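Local atomic coordinates of CCMAN5 (Cellulosimicrobium cellulans, PDB entry 2XSG), a protein that probably hydrolyses alpha-mannosidic linkages as a calcium-containing mannosidase of glycoside hydrolase family 92. Residues A37-R42 and G145-A150. Numbering follows the deposited sequence.
Sequences AKVNPR and GVHRYA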
# COMPACT_ATOMS: atom_id res chain seq x y z
N ALA A 37 0.04 -5.33 -14.25
CA ALA A 37 -1.30 -5.64 -14.73
C ALA A 37 -2.22 -5.97 -13.58
O ALA A 37 -1.92 -6.86 -12.76
CB ALA A 37 -1.27 -6.78 -15.72
N LYS A 38 -3.33 -5.24 -13.50
CA LYS A 38 -4.29 -5.38 -12.41
C LYS A 38 -5.64 -5.38 -13.07
O LYS A 38 -6.16 -4.31 -13.44
CB LYS A 38 -4.18 -4.20 -11.43
CG LYS A 38 -2.86 -4.18 -10.61
CD LYS A 38 -2.80 -2.98 -9.67
CE LYS A 38 -2.39 -3.40 -8.27
NZ LYS A 38 -0.97 -3.71 -8.12
N VAL A 39 -6.21 -6.58 -13.26
CA VAL A 39 -7.39 -6.73 -14.09
C VAL A 39 -8.60 -6.66 -13.16
O VAL A 39 -9.01 -7.66 -12.55
CB VAL A 39 -7.38 -8.03 -14.90
CG1 VAL A 39 -8.37 -7.95 -16.05
CG2 VAL A 39 -5.98 -8.33 -15.42
N ASN A 40 -9.13 -5.44 -13.03
CA ASN A 40 -10.15 -5.12 -12.02
C ASN A 40 -11.51 -4.96 -12.66
O ASN A 40 -11.66 -4.13 -13.56
CB ASN A 40 -9.79 -3.82 -11.30
CG ASN A 40 -10.51 -3.67 -9.95
OD1 ASN A 40 -10.94 -2.58 -9.59
ND2 ASN A 40 -10.64 -4.78 -9.21
N PRO A 41 -12.51 -5.74 -12.18
CA PRO A 41 -13.87 -5.48 -12.61
C PRO A 41 -14.23 -4.04 -12.24
O PRO A 41 -13.70 -3.53 -11.26
CB PRO A 41 -14.70 -6.46 -11.76
CG PRO A 41 -13.80 -6.81 -10.57
CD PRO A 41 -12.45 -6.83 -11.19
N ARG A 42 -15.11 -3.40 -13.02
CA ARG A 42 -15.58 -2.06 -12.71
C ARG A 42 -17.07 -2.03 -12.40
O ARG A 42 -17.88 -2.31 -13.27
CB ARG A 42 -15.31 -1.11 -13.88
CG ARG A 42 -15.41 0.38 -13.51
CD ARG A 42 -14.70 1.23 -14.59
NE ARG A 42 -14.43 2.61 -14.17
CZ ARG A 42 -13.42 2.99 -13.38
NH1 ARG A 42 -12.60 2.09 -12.87
NH2 ARG A 42 -13.26 4.28 -13.07
N GLY A 145 -2.81 -9.17 -18.66
CA GLY A 145 -4.14 -9.58 -18.26
C GLY A 145 -4.74 -10.43 -19.35
O GLY A 145 -4.72 -10.04 -20.53
N VAL A 146 -5.28 -11.59 -18.98
CA VAL A 146 -5.92 -12.46 -19.95
C VAL A 146 -7.38 -12.60 -19.63
O VAL A 146 -7.75 -12.62 -18.44
CB VAL A 146 -5.24 -13.86 -20.11
CG1 VAL A 146 -3.84 -13.67 -20.62
CG2 VAL A 146 -5.25 -14.67 -18.79
N HIS A 147 -8.17 -12.68 -20.69
CA HIS A 147 -9.63 -12.76 -20.65
C HIS A 147 -10.13 -14.00 -21.38
O HIS A 147 -9.64 -14.34 -22.48
CB HIS A 147 -10.25 -11.56 -21.36
CG HIS A 147 -9.82 -10.23 -20.83
ND1 HIS A 147 -10.72 -9.29 -20.37
CD2 HIS A 147 -8.59 -9.66 -20.71
CE1 HIS A 147 -10.06 -8.21 -19.97
NE2 HIS A 147 -8.77 -8.41 -20.17
N ARG A 148 -11.11 -14.67 -20.78
CA ARG A 148 -11.93 -15.69 -21.46
C ARG A 148 -13.42 -15.44 -21.22
O ARG A 148 -13.88 -15.42 -20.07
CB ARG A 148 -11.56 -17.11 -20.99
CG ARG A 148 -12.29 -18.21 -21.75
CD ARG A 148 -11.73 -19.57 -21.40
NE ARG A 148 -11.79 -19.83 -19.95
CZ ARG A 148 -11.05 -20.76 -19.35
NH1 ARG A 148 -10.20 -21.49 -20.08
NH2 ARG A 148 -11.15 -20.96 -18.04
N TYR A 149 -14.17 -15.25 -22.32
CA TYR A 149 -15.60 -14.94 -22.27
C TYR A 149 -16.43 -16.01 -22.96
O TYR A 149 -16.06 -16.50 -24.03
CB TYR A 149 -15.89 -13.60 -22.96
CG TYR A 149 -15.25 -12.43 -22.27
CD1 TYR A 149 -14.09 -11.86 -22.78
CD2 TYR A 149 -15.81 -11.88 -21.11
CE1 TYR A 149 -13.49 -10.78 -22.15
CE2 TYR A 149 -15.21 -10.81 -20.47
CZ TYR A 149 -14.05 -10.27 -20.99
OH TYR A 149 -13.45 -9.20 -20.36
N ALA A 150 -17.56 -16.37 -22.35
CA ALA A 150 -18.55 -17.23 -23.01
C ALA A 150 -19.86 -16.48 -23.20
O ALA A 150 -20.52 -16.15 -22.23
CB ALA A 150 -18.80 -18.52 -22.19
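Val39 leans on strand 144-150 with both methyls, one set against Gly145 and the other against His147. Its CB points toward that strand and forks there. CG2, anti to the carbonyl carbon, comes down on the bare backbone of Gly145, 3.6 Å from CA. With no side chain on Gly145, the valine can sit this close to the main chain. CG1, anti to the backbone N (chi1 -162°), reaches further along the strand and lies 4.2 Å from NE2 of His147, meeting the imidazole obliquely. Phe62 of strand 58-63 and Val138 of strand 133-140 also touch the valine side chain. Beside it Ala37 turns its methyl the same way, and CB stops 4.1 Å from N of Gly145, a looser approach.

Both ring nitrogens of the buried His147 have partners. ND1 and Tyr149 OH form a nearly straight hydrogen bond of 2.7 Å (167°) along one face of the strand, while NE2 is bonded to NE2 of His64, whose ring also meets the imidazole. These two bonds would fix the rotation of the ring that CG1 touches. Across the segments themselves the contact is van der Waals packing of methyls, and 138 Å² of surface is buried. It seats residues 37-39, on the segment that runs into the small antiparallel sheet of 40-44, 58-63 and 99-100, against an inner strand of the large antiparallel sheet, consistent with the beta-sandwich fold of the N-terminal domain of family 92 glycoside hydrolases.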